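PDB 1T3Q: quinoline 2-oxidoreductase large subunit from Pseudomonas putida, which carries the molybdopterin cytosine dinucleotide cofactor of a molybdenum hydroxylase that oxidises quinoline at carbon 2. Local coordinates for residues A117-S122 / E128-L133; A63-L68 / E72-G77; E581-E586 / V590-V595; E566-L571 / M600-V605. All coordinates share one frame; numbering follows the deposited sequence.

Contact 1 (A117-S122 / E128-L133); sequences AVVVAS and EDAAQL
Apolar helix-on-sheet packing joins V119 to A130 and A131, where strand 115-121 meets the C-terminal part of helix 124-131, which follows it in the chain, within the a/b hammerhead domain. V119 is the one strand residue here that reaches the helix, and its two methyls divide the work. CG1 lies anti to the backbone N (chi1 176°) and meets the methyl CB of A130 at 3.8 Å. CG2, on the other branch, approaches the backbone of the next residue, 4.1 Å from A131 CA, with the A131 methyl a little farther off. The fork of the valine is thus spread over two consecutive helix residues. Two alanines at these positions allow a close approach of helix to sheet: the CA atoms of V119 and A131 are 6.3 Å apart. V74 and V71 of the neighbouring strand, with I134 just beyond the helix, complete the apolar surroundings of V119. The charged residues of the same helix serve the assembly: D129 forms salt bridges to R43 of the medium subunit and R28 of the small subunit, and E128 pairs with R124 and also bonds the first two residues of the medium subunit. Between strand and helix themselves, cohesion comes from dispersion and the exclusion of water, since the buried methyl groups offer no polar atoms, and the helix's salt bridges are made by other residues, E128 and D129.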
loop_
_atom_site.group_PDB
_atom_site.type_symbol
_atom_site.label_atom_id
_atom_site.label_comp_id
_atom_site.label_asym_id
_atom_site.label_seq_id
_atom_site.Cartn_x
_atom_site.Cartn_y
_atom_site.Cartn_z
ATOM N N ALA B 117 0.633 26.904 -16.231
ATOM C CA ALA B 117 -0.075 25.791 -16.844
ATOM C C ALA B 117 0.539 24.467 -16.422
ATOM O O ALA B 117 1.739 24.385 -16.169
ATOM C CB ALA B 117 -0.039 25.915 -18.369
ATOM N N VAL B 118 -0.294 23.435 -16.331
ATOM C CA VAL B 118 0.181 22.106 -15.976
ATOM C C VAL B 118 -0.294 21.096 -17.009
ATOM O O VAL B 118 -1.387 21.219 -17.575
ATOM C CB VAL B 118 -0.302 21.656 -14.575
ATOM C CG1 VAL B 118 0.387 22.484 -13.504
ATOM C CG2 VAL B 118 -1.816 21.784 -14.468
ATOM N N VAL B 119 0.544 20.099 -17.261
ATOM C CA VAL B 119 0.224 19.055 -18.214
ATOM C C VAL B 119 0.359 17.699 -17.536
ATOM O O VAL B 119 1.335 17.446 -16.827
ATOM C CB VAL B 119 1.191 19.078 -19.421
ATOM C CG1 VAL B 119 0.881 17.913 -20.356
ATOM C CG2 VAL B 119 1.088 20.418 -20.166
ATOM N N VAL B 120 -0.634 16.843 -17.730
ATOM C CA VAL B 120 -0.585 15.494 -17.185
ATOM C C VAL B 120 -0.478 14.566 -18.392
ATOM O O VAL B 120 -1.287 14.645 -19.324
ATOM C CB VAL B 120 -1.847 15.161 -16.373
ATOM C CG1 VAL B 120 -1.815 13.703 -15.939
ATOM C CG2 VAL B 120 -1.917 16.063 -15.140
ATOM N N ALA B 121 0.527 13.696 -18.388
ATOM C CA ALA B 121 0.727 12.783 -19.506
ATOM C C ALA B 121 1.225 11.410 -19.051
ATOM O O ALA B 121 1.471 11.185 -17.868
ATOM C CB ALA B 121 1.709 13.400 -20.505
ATOM N N SER B 122 1.373 10.501 -20.011
ATOM C CA SER B 122 1.810 9.131 -19.744
ATOM C C SER B 122 3.203 9.029 -19.134
ATOM O O SER B 122 3.530 8.032 -18.489
ATOM C CB SER B 122 1.761 8.317 -21.038
ATOM O OG SER B 122 2.593 8.908 -22.015
ATOM N N GLU B 128 6.535 17.136 -20.472
ATOM C CA GLU B 128 7.424 18.258 -20.746
ATOM C C GLU B 128 7.377 18.600 -22.232
ATOM O O GLU B 128 7.390 19.775 -22.598
ATOM C CB GLU B 128 8.860 17.935 -20.321
ATOM C CG GLU B 128 9.066 17.937 -18.804
ATOM C CD GLU B 128 10.499 17.616 -18.401
ATOM O OE1 GLU B 128 10.811 17.690 -17.191
ATOM O OE2 GLU B 128 11.313 17.287 -19.289
ATOM N N ASP B 129 7.322 17.580 -23.089
ATOM C CA ASP B 129 7.244 17.833 -24.526
ATOM C C ASP B 129 6.020 18.711 -24.791
ATOM O O ASP B 129 6.114 19.738 -25.461
ATOM C CB ASP B 129 7.082 16.534 -25.327
ATOM C CG ASP B 129 8.312 15.638 -25.279
ATOM O OD1 ASP B 129 9.436 16.145 -25.082
ATOM O OD2 ASP B 129 8.147 14.414 -25.468
ATOM N N ALA B 130 4.874 18.294 -24.257
ATOM C CA ALA B 130 3.617 19.018 -24.444
ATOM C C ALA B 130 3.637 20.422 -23.856
ATOM O O ALA B 130 3.071 21.352 -24.438
ATOM C CB ALA B 130 2.462 18.219 -23.847
ATOM N N ALA B 131 4.285 20.582 -22.704
ATOM C CA ALA B 131 4.362 21.887 -22.068
ATOM C C ALA B 131 5.049 22.883 -22.999
ATOM O O ALA B 131 4.692 24.061 -23.034
ATOM C CB ALA B 131 5.124 21.790 -20.741
ATOM N N GLN B 132 6.037 22.413 -23.753
ATOM C CA GLN B 132 6.742 23.296 -24.675
ATOM C C GLN B 132 5.875 23.673 -25.876
ATOM O O GLN B 132 6.246 24.541 -26.662
ATOM C CB GLN B 132 8.029 22.640 -25.176
ATOM C CG GLN B 132 9.033 22.322 -24.093
ATOM C CD GLN B 132 10.395 22.016 -24.668
ATOM O OE1 GLN B 132 11.246 22.901 -24.783
ATOM N NE2 GLN B 132 10.606 20.764 -25.051
ATOM N N LEU B 133 4.725 23.022 -26.015
ATOM C CA LEU B 133 3.832 23.303 -27.135
ATOM C C LEU B 133 2.812 24.372 -26.786
ATOM O O LEU B 133 2.132 24.902 -27.663
ATOM C CB LEU B 133 3.103 22.031 -27.572
ATOM C CG LEU B 133 3.985 20.950 -28.198
ATOM C CD1 LEU B 133 3.134 19.758 -28.590
ATOM C CD2 LEU B 133 4.707 21.522 -29.412
#

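Contact 2 (A63-L68 / E72-G77); sequences ADAQAL and ELVWCG
Helix 63-67 packs over strand 71-76, its nearest approach being from Q66 to V74, whose CA atoms are 6.1 Å apart. V74 carries the strand side of the contact with its CG2 methyl: CG1 is anti to the backbone N (chi1 179°), which puts CG2 anti to the carbonyl carbon, directed between two helix residues. One is A65, whose CB lies 4.1 Å from V74 CG2; the other is Q66, whose CG comes within 3.8 Å of the same methyl. The aliphatic part of the glutamine passes obliquely across the valine and, extended beyond CG, brings the amide to the backbone of the strand. There a single water joins the two segments, accepting from Q66 NE2 at 2.9 Å and from V74 N at 3.0 Å. Strand 71-76 is an outermost strand of its sheet within this chain, with strand 115-121 as its neighbour, and the water takes V74 N on the edge turned from strand 115-121. The pairing with that neighbour contains a classic beta bulge, in which E72 and L73 both stand opposite V120. V74 also packs on V62 and V119, while A65 touches I134. L73, within the bulge, and W75 point to the other face of the sheet, against helix 263-275. There the CD2 methyl of L73 sits over the rim of one face of the W75 ring, 3.5 Å above its plane.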
loop_
_atom_site.group_PDB
_atom_site.type_symbol
_atom_site.label_atom_id
_atom_site.label_comp_id
_atom_site.label_asym_id
_atom_site.label_seq_id
_atom_site.Cartn_x
_atom_site.Cartn_y
_atom_site.Cartn_z
ATOM N N ALA B 63 -4.128 23.999 -27.228
ATOM C CA ALA B 63 -4.675 23.030 -28.174
ATOM C C ALA B 63 -3.655 21.993 -28.644
ATOM O O ALA B 63 -3.914 20.789 -28.591
ATOM C CB ALA B 63 -5.260 23.766 -29.381
ATOM N N ASP B 64 -2.504 22.458 -29.119
ATOM C CA ASP B 64 -1.461 21.556 -29.604
ATOM C C ASP B 64 -0.953 20.634 -28.503
ATOM O O ASP B 64 -0.679 19.456 -28.743
ATOM C CB ASP B 64 -0.291 22.359 -30.176
ATOM C CG ASP B 64 -0.626 23.012 -31.504
ATOM O OD1 ASP B 64 0.215 23.783 -32.011
ATOM O OD2 ASP B 64 -1.724 22.747 -32.042
ATOM N N ALA B 65 -0.827 21.178 -27.296
ATOM C CA ALA B 65 -0.356 20.402 -26.160
ATOM C C ALA B 65 -1.360 19.300 -25.822
ATOM O O ALA B 65 -0.980 18.159 -25.553
ATOM C CB ALA B 65 -0.143 21.320 -24.962
ATOM N N GLN B 66 -2.645 19.636 -25.847
ATOM C CA GLN B 66 -3.690 18.662 -25.538
ATOM C C GLN B 66 -3.757 17.528 -26.555
ATOM O O GLN B 66 -4.124 16.400 -26.216
ATOM C CB GLN B 66 -5.058 19.344 -25.480
ATOM C CG GLN B 66 -5.218 20.369 -24.374
ATOM C CD GLN B 66 -6.552 21.095 -24.460
ATOM O OE1 GLN B 66 -6.893 21.658 -25.501
ATOM N NE2 GLN B 66 -7.310 21.087 -23.369
ATOM N N ALA B 67 -3.402 17.829 -27.801
ATOM C CA ALA B 67 -3.456 16.839 -28.869
ATOM C C ALA B 67 -2.258 15.893 -28.924
ATOM O O ALA B 67 -2.361 14.793 -29.463
ATOM C CB ALA B 67 -3.620 17.538 -30.206
ATOM N N LEU B 68 -1.127 16.310 -28.368
ATOM C CA LEU B 68 0.059 15.462 -28.395
ATOM C C LEU B 68 -0.249 14.099 -27.783
ATOM O O LEU B 68 -0.814 14.011 -26.695
ATOM C CB LEU B 68 1.203 16.118 -27.623
ATOM C CG LEU B 68 2.560 15.422 -27.761
ATOM C CD1 LEU B 68 3.101 15.674 -29.153
ATOM C CD2 LEU B 68 3.532 15.953 -26.716
ATOM N N GLU B 72 -3.050 13.623 -21.348
ATOM C CA GLU B 72 -4.406 13.382 -20.885
ATOM C C GLU B 72 -5.110 14.653 -20.438
ATOM O O GLU B 72 -6.338 14.701 -20.372
ATOM C CB GLU B 72 -4.382 12.388 -19.721
ATOM C CG GLU B 72 -3.835 11.027 -20.096
ATOM C CD GLU B 72 -4.751 10.277 -21.037
ATOM O OE1 GLU B 72 -4.247 9.451 -21.827
ATOM O OE2 GLU B 72 -5.978 10.502 -20.982
ATOM N N LEU B 73 -4.341 15.690 -20.143
ATOM C CA LEU B 73 -4.947 16.916 -19.655
ATOM C C LEU B 73 -3.987 18.088 -19.598
ATOM O O LEU B 73 -2.794 17.916 -19.356
ATOM C CB LEU B 73 -5.524 16.646 -18.257
ATOM C CG LEU B 73 -6.115 17.756 -17.376
ATOM C CD1 LEU B 73 -6.851 17.111 -16.211
ATOM C CD2 LEU B 73 -5.020 18.682 -16.863
ATOM N N VAL B 74 -4.515 19.284 -19.835
ATOM C CA VAL B 74 -3.726 20.506 -19.756
ATOM C C VAL B 74 -4.618 21.569 -19.116
ATOM O O VAL B 74 -5.695 21.869 -19.627
ATOM C CB VAL B 74 -3.271 21.001 -21.143
ATOM C CG1 VAL B 74 -2.470 22.283 -20.990
ATOM C CG2 VAL B 74 -2.426 19.940 -21.828
ATOM N N TRP B 75 -4.172 22.119 -17.992
ATOM C CA TRP B 75 -4.934 23.141 -17.277
ATOM C C TRP B 75 -4.207 24.473 -17.228
ATOM O O TRP B 75 -2.977 24.520 -17.186
ATOM C CB TRP B 75 -5.193 22.719 -15.827
ATOM C CG TRP B 75 -6.341 21.784 -15.596
ATOM C CD1 TRP B 75 -7.258 21.350 -16.511
ATOM C CD2 TRP B 75 -6.707 21.191 -14.347
ATOM N NE1 TRP B 75 -8.173 20.520 -15.904
ATOM C CE2 TRP B 75 -7.857 20.406 -14.576
ATOM C CE3 TRP B 75 -6.172 21.247 -13.050
ATOM C CZ2 TRP B 75 -8.484 19.680 -13.558
ATOM C CZ3 TRP B 75 -6.796 20.523 -12.038
ATOM C CH2 TRP B 75 -7.941 19.752 -12.300
ATOM N N CYS B 76 -4.975 25.559 -17.237
ATOM C CA CYS B 76 -4.396 26.887 -17.112
ATOM C C CYS B 76 -4.990 27.442 -15.815
ATOM O O CYS B 76 -5.760 26.756 -15.145
ATOM C CB CYS B 76 -4.754 27.768 -18.315
ATOM S SG CYS B 76 -6.507 28.121 -18.516
ATOM N N GLY B 77 -4.637 28.671 -15.460
ATOM C CA GLY B 77 -5.138 29.254 -14.226
ATOM C C GLY B 77 -6.647 29.283 -14.059
ATOM O O GLY B 77 -7.151 29.109 -12.950
HETATM O O HOH W 1 -7.224 19.293 -21.116
#

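Contact 3 (E581-E586 / V590-V595); sequences EDIVIE and VHVAGV
V584 and H591 form the central hydrogen-bonded pair of an antiparallel beta hairpin made by strands 583-586 and 589-592. V584 N donates to H591 O over 2.8 Å, almost straight at 174°, and H591 N returns the bond to V584 O at 3.0 Å. Both faces of the paired strands are tightly packed. On one, V590 CG1 meets I583 CG2 at 3.5 Å, while V590 CG2 runs beside I585 CG1 at 4.0 Å, the two side chains pointing the same way. This face is roofed by helices 549-576 and 602-611, with A572, F602 and V605 against V590. On the other, less deeply covered face, V584 CG2 sits over the H591 ring, 3.7 Å from its centroid and 24° off the normal, a CH-pi contact. H591 CG occupies the place between the backbone N and the carbonyl carbon (chi1 67°), and the ring is turned back over the neighbouring strand, with E586 CB at its edge. H591 ND1 makes a weak hydrogen bond to L589 O. With an alanine in place of the H591 imidazole, the V584 methyl would probably lose its aromatic partner and a gap open beside E586 CB. The solvent side lies at D582 and the type II turn from V592 to V595. There A593 N bonds D582 O at 2.9 Å and A593 CB meets V584 CG1 at 3.5 Å, and beyond A593 the contact ends. The chemistry is therefore divided: backbone bonds set the register, hydrocarbon fills the helix-covered face, and the histidine ring gives the V584 methyl an aromatic surface.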
loop_
_atom_site.group_PDB
_atom_site.type_symbol
_atom_site.label_atom_id
_atom_site.label_comp_id
_atom_site.label_asym_id
_atom_site.label_seq_id
_atom_site.Cartn_x
_atom_site.Cartn_y
_atom_site.Cartn_z
ATOM N N GLU B 581 0.018 3.281 42.684
ATOM C CA GLU B 581 0.999 4.353 42.768
ATOM C C GLU B 581 2.367 3.851 43.228
ATOM O O GLU B 581 3.379 4.513 43.007
ATOM C CG GLU B 581 0.270 4.948 45.139
ATOM N N ASP B 582 2.397 2.679 43.857
ATOM C CA ASP B 582 3.646 2.111 44.365
ATOM C C ASP B 582 4.273 1.071 43.441
ATOM O O ASP B 582 5.269 0.433 43.788
ATOM C CB ASP B 582 3.395 1.494 45.738
ATOM C CG ASP B 582 2.976 2.526 46.763
ATOM O OD1 ASP B 582 2.194 2.181 47.668
ATOM O OD2 ASP B 582 3.436 3.684 46.662
ATOM N N ILE B 583 3.689 0.913 42.260
ATOM C CA ILE B 583 4.182 -0.051 41.282
ATOM C C ILE B 583 5.075 0.632 40.250
ATOM O O ILE B 583 4.780 1.741 39.803
ATOM C CB ILE B 583 3.005 -0.718 40.523
ATOM C CG1 ILE B 583 2.087 -1.455 41.508
ATOM C CG2 ILE B 583 3.541 -1.666 39.457
ATOM C CD1 ILE B 583 2.745 -2.622 42.225
ATOM N N VAL B 584 6.172 -0.023 39.882
ATOM C CA VAL B 584 7.067 0.515 38.863
ATOM C C VAL B 584 7.319 -0.576 37.828
ATOM O O VAL B 584 7.082 -1.753 38.092
ATOM C CB VAL B 584 8.443 0.962 39.441
ATOM C CG1 VAL B 584 8.253 2.081 40.455
ATOM C CG2 VAL B 584 9.159 -0.219 40.070
ATOM N N ILE B 585 7.768 -0.178 36.645
ATOM C CA ILE B 585 8.090 -1.133 35.592
ATOM C C ILE B 585 9.521 -0.823 35.190
ATOM O O ILE B 585 9.825 0.291 34.768
ATOM C CB ILE B 585 7.178 -0.981 34.358
ATOM C CG1 ILE B 585 5.708 -1.042 34.777
ATOM C CG2 ILE B 585 7.472 -2.104 33.365
ATOM C CD1 ILE B 585 4.722 -0.960 33.612
ATOM N N GLU B 586 10.402 -1.804 35.341
ATOM C CA GLU B 586 11.810 -1.622 35.012
ATOM C C GLU B 586 12.391 -2.912 34.466
ATOM O O GLU B 586 12.149 -3.986 35.014
ATOM C CB GLU B 586 12.601 -1.226 36.264
ATOM C CG GLU B 586 12.244 0.121 36.869
ATOM C CD GLU B 586 12.978 0.370 38.177
ATOM O OE1 GLU B 586 14.148 -0.061 38.289
ATOM O OE2 GLU B 586 12.393 1.001 39.088
ATOM N N VAL B 590 7.484 -5.846 36.355
ATOM C CA VAL B 590 6.489 -4.997 37.006
ATOM C C VAL B 590 6.513 -5.374 38.484
ATOM O O VAL B 590 6.165 -6.499 38.849
ATOM C CB VAL B 590 5.075 -5.248 36.457
ATOM C CG1 VAL B 590 4.077 -4.335 37.182
ATOM C CG2 VAL B 590 5.046 -5.001 34.941
ATOM N N HIS B 591 6.916 -4.443 39.341
ATOM C CA HIS B 591 7.004 -4.760 40.759
ATOM C C HIS B 591 6.786 -3.576 41.689
ATOM O O HIS B 591 6.712 -2.425 41.257
ATOM C CB HIS B 591 8.378 -5.364 41.055
ATOM C CG HIS B 591 9.510 -4.398 40.884
ATOM N ND1 HIS B 591 9.961 -3.986 39.648
ATOM C CD2 HIS B 591 10.262 -3.736 41.796
ATOM C CE1 HIS B 591 10.941 -3.115 39.805
ATOM N NE2 HIS B 591 11.144 -2.946 41.100
ATOM N N VAL B 592 6.684 -3.879 42.979
ATOM C CA VAL B 592 6.511 -2.849 43.995
ATOM C C VAL B 592 7.858 -2.138 44.073
ATOM O O VAL B 592 8.890 -2.782 44.276
ATOM C CB VAL B 592 6.164 -3.478 45.368
ATOM C CG1 VAL B 592 6.127 -2.412 46.448
ATOM C CG2 VAL B 592 4.816 -4.193 45.283
ATOM N N ALA B 593 7.849 -0.820 43.897
ATOM C CA ALA B 593 9.079 -0.037 43.931
ATOM C C ALA B 593 9.908 -0.371 45.167
ATOM O O ALA B 593 9.410 -0.319 46.292
ATOM C CB ALA B 593 8.757 1.452 43.902
ATOM N N GLY B 594 11.171 -0.721 44.946
ATOM C CA GLY B 594 12.050 -1.060 46.053
ATOM C C GLY B 594 12.021 -2.532 46.419
ATOM O O GLY B 594 12.867 -2.999 47.186
ATOM N N VAL B 595 11.061 -3.271 45.869
ATOM C CA VAL B 595 10.930 -4.695 46.161
ATOM C C VAL B 595 10.801 -5.513 44.872
ATOM O O VAL B 595 9.713 -5.964 44.514
ATOM C CB VAL B 595 9.694 -4.963 47.044
ATOM C CG1 VAL B 595 9.697 -6.409 47.535
ATOM C CG2 VAL B 595 9.671 -3.993 48.221
#

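Contact 4 (E566-L571 / M600-V605); sequences ERVKQL and MPFAEV
Helix 549-576 packs here on the first turn of helix 602-611, within the molybdopterin-binding family region, through V568 and L571 on one side and F602 and V605 on the other. V605 is the centre. Its CG1, anti to the backbone N (chi1 -178°), projects toward V568 and L571, three residues apart and so on the same side of the long helix. This methyl lies 3.8 Å from V568 CG1 and 3.7 Å from the V568 carbonyl O, and it is 3.9 Å from L571 CD2. The leucine side chain runs past V605 in the opposite direction, which carries CD2 on to the V605 carbonyl, 3.4 Å from its O. F602 adds a looser contact: its ring carbon CE1 stands 4.2 Å from V568 CG1, which approaches the ring obliquely. I585 and I491 touch both V568 and F602, extending the apolar cluster into two neighbouring sheets, while A608 and A609 of the second helix continue the packing on L571. P601 stands at the N-cap position of the short helix, and its carbonyl O accepts from V605 N, anchoring the turn that presents the valine. On a side of the long helix turned from this contact, K569 NZ makes a 2.8 Å salt bridge to E566 OE1, on the syn side and 34° out of the carboxylate plane. The charged pair thus stays on another side of the helix, while four buried hydrocarbon side chains meet without polar bonds, the V605 CG1 methyl set among V568 and L571.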
loop_
_atom_site.group_PDB
_atom_site.type_symbol
_atom_site.label_atom_id
_atom_site.label_comp_id
_atom_site.label_asym_id
_atom_site.label_seq_id
_atom_site.Cartn_x
_atom_site.Cartn_y
_atom_site.Cartn_z
ATOM N N GLU B 566 -0.413 3.253 33.666
ATOM C CA GLU B 566 -1.196 3.284 34.897
ATOM C C GLU B 566 -2.147 2.097 34.996
ATOM O O GLU B 566 -2.326 1.537 36.068
ATOM C CB GLU B 566 -1.986 4.594 35.006
ATOM C CG GLU B 566 -1.111 5.787 35.344
ATOM C CD GLU B 566 -0.440 5.630 36.699
ATOM O OE1 GLU B 566 0.656 6.200 36.898
ATOM O OE2 GLU B 566 -1.016 4.936 37.567
ATOM N N ARG B 567 -2.744 1.699 33.876
ATOM C CA ARG B 567 -3.663 0.572 33.897
ATOM C C ARG B 567 -2.909 -0.722 34.186
ATOM O O ARG B 567 -3.442 -1.630 34.825
ATOM C CB ARG B 567 -4.435 0.502 32.576
ATOM C CG ARG B 567 -5.419 1.659 32.457
ATOM C CD ARG B 567 -6.028 1.817 31.072
ATOM N NE ARG B 567 -6.822 3.042 31.008
ATOM C CZ ARG B 567 -7.249 3.604 29.882
ATOM N NH1 ARG B 567 -7.960 4.721 29.924
ATOM N NH2 ARG B 567 -6.960 3.054 28.709
ATOM N N VAL B 568 -1.661 -0.797 33.736
ATOM C CA VAL B 568 -0.841 -1.974 33.991
ATOM C C VAL B 568 -0.482 -1.984 35.488
ATOM O O VAL B 568 -0.486 -3.035 36.131
ATOM C CB VAL B 568 0.458 -1.960 33.130
ATOM C CG1 VAL B 568 1.434 -3.029 33.623
ATOM C CG2 VAL B 568 0.112 -2.231 31.663
ATOM N N LYS B 569 -0.196 -0.808 36.040
ATOM C CA LYS B 569 0.151 -0.696 37.461
ATOM C C LYS B 569 -1.041 -1.078 38.342
ATOM O O LYS B 569 -0.878 -1.724 39.377
ATOM C CB LYS B 569 0.610 0.731 37.781
ATOM C CG LYS B 569 1.969 1.086 37.175
ATOM C CD LYS B 569 2.206 2.594 37.117
ATOM C CE LYS B 569 2.249 3.228 38.500
ATOM N NZ LYS B 569 2.483 4.705 38.434
ATOM N N GLN B 570 -2.239 -0.682 37.922
ATOM C CA GLN B 570 -3.455 -0.993 38.664
ATOM C C GLN B 570 -3.707 -2.491 38.716
ATOM O O GLN B 570 -4.088 -3.034 39.751
ATOM C CB GLN B 570 -4.661 -0.307 38.022
ATOM C CG GLN B 570 -4.561 1.197 38.010
ATOM C CD GLN B 570 -5.698 1.851 37.257
ATOM O OE1 GLN B 570 -5.705 3.062 37.063
ATOM N NE2 GLN B 570 -6.664 1.052 36.830
ATOM N N LEU B 571 -3.510 -3.163 37.589
ATOM C CA LEU B 571 -3.723 -4.598 37.531
ATOM C C LEU B 571 -2.645 -5.311 38.338
ATOM O O LEU B 571 -2.925 -6.263 39.068
ATOM C CB LEU B 571 -3.687 -5.083 36.078
ATOM C CG LEU B 571 -3.863 -6.588 35.879
ATOM C CD1 LEU B 571 -5.177 -7.026 36.507
ATOM C CD2 LEU B 571 -3.848 -6.927 34.390
ATOM N N MET B 600 6.136 -9.259 38.734
ATOM C CA MET B 600 5.777 -10.194 37.668
ATOM C C MET B 600 6.323 -9.643 36.359
ATOM O O MET B 600 6.453 -8.430 36.196
ATOM C CB MET B 600 4.259 -10.280 37.515
ATOM C CG MET B 600 3.484 -10.627 38.758
ATOM S SD MET B 600 1.734 -10.282 38.486
ATOM C CE MET B 600 1.409 -11.330 37.071
ATOM N N PRO B 601 6.654 -10.523 35.403
ATOM C CA PRO B 601 7.160 -9.953 34.158
ATOM C C PRO B 601 6.074 -9.111 33.483
ATOM O O PRO B 601 4.883 -9.388 33.619
ATOM C CB PRO B 601 7.557 -11.185 33.339
ATOM C CG PRO B 601 6.739 -12.294 33.930
ATOM C CD PRO B 601 6.760 -11.990 35.400
ATOM N N PHE B 602 6.501 -8.068 32.784
ATOM C CA PHE B 602 5.596 -7.170 32.082
ATOM C C PHE B 602 4.616 -7.948 31.196
ATOM O O PHE B 602 3.407 -7.702 31.220
ATOM C CB PHE B 602 6.426 -6.207 31.231
ATOM C CG PHE B 602 5.613 -5.183 30.486
ATOM C CD1 PHE B 602 4.934 -4.179 31.170
ATOM C CD2 PHE B 602 5.564 -5.199 29.093
ATOM C CE1 PHE B 602 4.217 -3.198 30.475
ATOM C CE2 PHE B 602 4.851 -4.223 28.386
ATOM C CZ PHE B 602 4.176 -3.219 29.081
ATOM N N ALA B 603 5.144 -8.893 30.422
ATOM C CA ALA B 603 4.323 -9.695 29.516
ATOM C C ALA B 603 3.220 -10.465 30.238
ATOM O O ALA B 603 2.138 -10.670 29.688
ATOM C CB ALA B 603 5.202 -10.658 28.730
ATOM N N GLU B 604 3.485 -10.890 31.469
ATOM C CA GLU B 604 2.483 -11.638 32.219
ATOM C C GLU B 604 1.327 -10.747 32.670
ATOM O O GLU B 604 0.169 -11.161 32.623
ATOM C CB GLU B 604 3.115 -12.325 33.436
ATOM C CG GLU B 604 2.127 -13.177 34.227
ATOM C CD GLU B 604 2.774 -13.923 35.383
ATOM O OE1 GLU B 604 2.048 -14.630 36.114
ATOM O OE2 GLU B 604 4.003 -13.809 35.562
ATOM N N VAL B 605 1.634 -9.528 33.104
ATOM C CA VAL B 605 0.587 -8.607 33.540
ATOM C C VAL B 605 -0.253 -8.220 32.324
ATOM O O VAL B 605 -1.480 -8.252 32.364
ATOM C CB VAL B 605 1.174 -7.320 34.164
ATOM C CG1 VAL B 605 0.041 -6.410 34.645
ATOM C CG2 VAL B 605 2.089 -7.673 35.323
#

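Along the chain, contact 2 closes before contact 1 opens, and both precede contacts 3 and 4. Contacts 1 and 2 have centres 7 Å apart in the a/b hammerhead domain. Their strands, 115-121 and 71-76, are neighbours in one sheet, and helices 124-131 and 63-67 lie on the same face of it. Contact 3 is nested in the loop that contact 4 closes, with centres 10 Å apart; the hairpin continues into strand 599-601, and helix 549-576 leads into it. The two pairs are separate: centres 61 to 69 Å apart, nearest atoms at least about 44 Å. They lie in two distant parts of the subunit, and none of their residues lines the molybdenum pocket.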